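Local coordinates for beta 1-3 glucanase (Clostridium beijerinckii NCIMB 8052, PDB 5H4E), which probably hydrolyses beta-1,3-glucans through its glycoside hydrolase family 64 domain, at residues Y269-H274 with D294-I299. Numbering follows the deposited sequence.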
ATOM      1  N   TYR A 269      18.878  20.720 -18.119  1.00 27.63           N
ATOM      2  CA  TYR A 269      17.528  20.222 -17.892  1.00 26.11           C
ATOM      3  C   TYR A 269      17.221  19.068 -18.838  1.00 26.13           C
ATOM      4  O   TYR A 269      16.937  19.282 -20.018  1.00 24.25           O
ATOM      5  CB  TYR A 269      16.499  21.336 -18.064  1.00 22.83           C
ATOM      6  CG  TYR A 269      16.549  22.385 -16.968  1.00 27.30           C
ATOM      7  CD1 TYR A 269      15.515  22.506 -16.046  1.00 27.58           C
ATOM      8  CD2 TYR A 269      17.626  23.253 -16.856  1.00 26.00           C
ATOM      9  CE1 TYR A 269      15.554  23.463 -15.049  1.00 24.96           C
ATOM     10  CE2 TYR A 269      17.668  24.222 -15.862  1.00 24.79           C
ATOM     11  CZ  TYR A 269      16.629  24.317 -14.965  1.00 27.06           C
ATOM     12  OH  TYR A 269      16.662  25.274 -13.977  1.00 25.79           O
ATOM     13  N   ASN A 270      17.271  17.848 -18.305  1.00 29.26           N
ATOM     14  CA  ASN A 270      17.090  16.640 -19.119  1.00 30.77           C
ATOM     15  C   ASN A 270      16.391  15.506 -18.369  1.00 30.73           C
ATOM     16  O   ASN A 270      16.432  14.348 -18.789  1.00 27.71           O
ATOM     17  CB  ASN A 270      18.446  16.153 -19.644  1.00 29.10           C
ATOM     18  CG  ASN A 270      19.506  16.094 -18.562  1.00 33.56           C
ATOM     19  OD1 ASN A 270      19.234  15.718 -17.416  1.00 35.63           O
ATOM     20  ND2 ASN A 270      20.727  16.483 -18.917  1.00 32.26           N
ATOM     21  N   LEU A 271      15.747  15.844 -17.261  1.00 26.12           N
ATOM     22  CA  LEU A 271      15.003  14.858 -16.489  1.00 28.81           C
ATOM     23  C   LEU A 271      13.514  15.150 -16.624  1.00 26.97           C
ATOM     24  O   LEU A 271      13.049  16.224 -16.244  1.00 28.00           O
ATOM     25  CB  LEU A 271      15.455  14.876 -15.031  1.00 27.64           C
ATOM     26  CG  LEU A 271      16.947  14.632 -14.794  1.00 30.39           C
ATOM     27  CD1 LEU A 271      17.344  15.024 -13.389  1.00 27.50           C
ATOM     28  CD2 LEU A 271      17.313  13.165 -15.044  1.00 29.98           C
ATOM     29  N   TYR A 272      12.766  14.195 -17.174  1.00 25.41           N
ATOM     30  CA  TYR A 272      11.395  14.451 -17.609  1.00 24.28           C
ATOM     31  C   TYR A 272      10.282  13.750 -16.836  1.00 26.10           C
ATOM     32  O   TYR A 272      10.366  12.558 -16.556  1.00 26.07           O
ATOM     33  CB  TYR A 272      11.241  14.056 -19.078  1.00 27.13           C
ATOM     34  CG  TYR A 272      11.834  15.043 -20.043  1.00 27.23           C
ATOM     35  CD1 TYR A 272      11.020  15.891 -20.774  1.00 27.66           C
ATOM     36  CD2 TYR A 272      13.204  15.128 -20.223  1.00 30.65           C
ATOM     37  CE1 TYR A 272      11.549  16.798 -21.653  1.00 27.91           C
ATOM     38  CE2 TYR A 272      13.745  16.039 -21.106  1.00 30.30           C
ATOM     39  CZ  TYR A 272      12.908  16.872 -21.813  1.00 29.50           C
ATOM     40  OH  TYR A 272      13.439  17.784 -22.691  1.00 33.95           O
ATOM     41  N   ILE A 273       9.232  14.503 -16.529  1.00 23.17           N
ATOM     42  CA  ILE A 273       7.904  13.923 -16.414  1.00 26.75           C
ATOM     43  C   ILE A 273       7.235  14.182 -17.763  1.00 29.18           C
ATOM     44  O   ILE A 273       7.014  15.331 -18.150  1.00 30.42           O
ATOM     45  CB  ILE A 273       7.059  14.520 -15.276  1.00 22.17           C
ATOM     46  CG1 ILE A 273       7.791  14.449 -13.942  1.00 19.99           C
ATOM     47  CG2 ILE A 273       5.727  13.805 -15.172  1.00 24.54           C
ATOM     48  CD1 ILE A 273       6.953  14.962 -12.796  1.00 22.10           C
ATOM     49  N   HIS A 274       6.949  13.114 -18.499  1.00 27.74           N
ATOM     50  CA  HIS A 274       6.349  13.251 -19.820  1.00 28.38           C
ATOM     51  C   HIS A 274       4.841  13.424 -19.773  1.00 30.28           C
ATOM     52  O   HIS A 274       4.092  12.460 -19.673  1.00 32.91           O
ATOM     53  CB  HIS A 274       6.722  12.041 -20.677  1.00 28.88           C
ATOM     54  CG  HIS A 274       8.194  11.915 -20.904  1.00 25.80           C
ATOM     55  ND1 HIS A 274       8.852  12.605 -21.898  1.00 29.38           N
ATOM     56  CD2 HIS A 274       9.142  11.211 -20.244  1.00 27.72           C
ATOM     57  CE1 HIS A 274      10.141  12.321 -21.850  1.00 25.86           C
ATOM     58  NE2 HIS A 274      10.343  11.476 -20.856  1.00 31.40           N
ATOM     59  N   ASP A 294      16.690   6.639 -12.329  1.00 28.91           N
ATOM     60  CA  ASP A 294      16.525   6.779 -10.875  1.00 31.64           C
ATOM     61  C   ASP A 294      16.181   8.213 -10.449  1.00 31.27           C
ATOM     62  O   ASP A 294      15.447   8.425  -9.474  1.00 27.32           O
ATOM     63  CB  ASP A 294      17.789   6.329 -10.142  1.00 30.21           C
ATOM     64  CG  ASP A 294      17.943   4.817 -10.111  1.00 38.30           C
ATOM     65  OD1 ASP A 294      17.128   4.123 -10.755  1.00 34.95           O
ATOM     66  OD2 ASP A 294      18.889   4.333  -9.447  1.00 40.47           O
ATOM     67  N   ASP A 295      16.701   9.194 -11.178  1.00 29.02           N
ATOM     68  CA  ASP A 295      16.423  10.594 -10.849  1.00 27.32           C
ATOM     69  C   ASP A 295      14.985  10.939 -11.181  1.00 26.32           C
ATOM     70  O   ASP A 295      14.288  11.588 -10.401  1.00 24.57           O
ATOM     71  CB  ASP A 295      17.363  11.531 -11.605  1.00 27.83           C
ATOM     72  CG  ASP A 295      18.758  11.540 -11.032  1.00 32.46           C
ATOM     73  OD1 ASP A 295      18.907  11.548  -9.788  1.00 29.68           O
ATOM     74  OD2 ASP A 295      19.716  11.542 -11.837  1.00 34.47           O
ATOM     75  N   GLU A 296      14.551  10.503 -12.356  1.00 25.35           N
ATOM     76  CA  GLU A 296      13.195  10.763 -12.811  1.00 23.67           C
ATOM     77  C   GLU A 296      12.188  10.074 -11.896  1.00 26.04           C
ATOM     78  O   GLU A 296      11.128  10.630 -11.587  1.00 22.08           O
ATOM     79  CB  GLU A 296      13.038  10.319 -14.270  1.00 25.90           C
ATOM     80  CG  GLU A 296      13.785  11.255 -15.259  1.00 23.82           C
ATOM     81  CD  GLU A 296      13.781  10.762 -16.701  1.00 30.30           C
ATOM     82  OE1 GLU A 296      13.959   9.544 -16.927  1.00 30.00           O
ATOM     83  OE2 GLU A 296      13.601  11.598 -17.613  1.00 29.58           O
ATOM     84  N   LYS A 297      12.533   8.870 -11.445  1.00 25.28           N
ATOM     85  CA  LYS A 297      11.682   8.131 -10.516  1.00 22.51           C
ATOM     86  C   LYS A 297      11.485   8.911  -9.211  1.00 23.24           C
ATOM     87  O   LYS A 297      10.355   9.118  -8.760  1.00 23.16           O
ATOM     88  CB  LYS A 297      12.280   6.743 -10.242  1.00 21.81           C
ATOM     89  CG  LYS A 297      12.005   5.722 -11.357  1.00 27.35           C
ATOM     90  CD  LYS A 297      12.630   4.358 -11.049  1.00 33.28           C
ATOM     91  CE  LYS A 297      12.007   3.222 -11.878  1.00 39.95           C
ATOM     92  NZ  LYS A 297      12.350   3.234 -13.344  1.00 37.68           N
ATOM     93  N   ALA A 298      12.584   9.376  -8.631  1.00 21.17           N
ATOM     94  CA  ALA A 298      12.528  10.152  -7.393  1.00 26.23           C
ATOM     95  C   ALA A 298      11.790  11.477  -7.564  1.00 23.05           C
ATOM     96  O   ALA A 298      11.049  11.898  -6.670  1.00 20.49           O
ATOM     97  CB  ALA A 298      13.911  10.406  -6.881  1.00 25.46           C
ATOM     98  N   ILE A 299      12.013  12.140  -8.695  1.00 23.86           N
ATOM     99  CA  ILE A 299      11.289  13.372  -9.018  1.00 24.73           C
ATOM    100  C   ILE A 299       9.791  13.116  -9.147  1.00 21.50           C
ATOM    101  O   ILE A 299       8.975  13.865  -8.604  1.00 19.44           O
ATOM    102  CB  ILE A 299      11.790  14.005 -10.327  1.00 25.10           C
ATOM    103  CG1 ILE A 299      13.148  14.672 -10.114  1.00 24.62           C
ATOM    104  CG2 ILE A 299      10.755  15.000 -10.876  1.00 22.05           C
ATOM    105  CD1 ILE A 299      13.896  14.929 -11.403  1.00 26.69           C
TER
HETATM  106  O   HOH W   1      12.758  10.612 -20.114  1.00 33.34           O
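Leu271 lies over one turn of helix 294-309, its branches meeting the aliphatic parts of Asp295, Glu296 and Ile299. CD2 of Leu271 sits 3.8 Å from Asp295 CB. Leu271 CB faces Ile299 CD1 at 3.9 Å, and the Leu271 and Ile299 side chains cross at about a right angle. Further along the strand, Ile273 CD1 reaches Ile299 CG2 at 4.3 Å.

Beside this apolar patch Glu296 reaches across to the strand backbone. Its chain is extended beyond CG (chi2 174°), which carries CD toward Tyr272. Glu296 OE2 accepts a nearly straight hydrogen bond from Tyr272 N, 2.8 Å long, through its anti lone pair. A water donates a second bond to Glu296 OE2 and is also bonded to His274 NE2, in the plane of that ring. Two bonds thus grip Glu296 OE2, and OE1 has a hydrogen bond of its own just beyond the segments, which should limit rotation of the carboxylate. Asp295 OD1 takes a hydrogen bond with Tyr251 OH and forms salt bridges with Lys264 and Arg248.

Strand 271-273 is an outermost strand of a four-stranded antiparallel sheet. It pairs with strand 259-264, where Asn270 and Leu271 both face Phe262 in a classic beta bulge. Helix 294-309 packs against this sheet, with Ile299 also touching Phe262 and Tyr251.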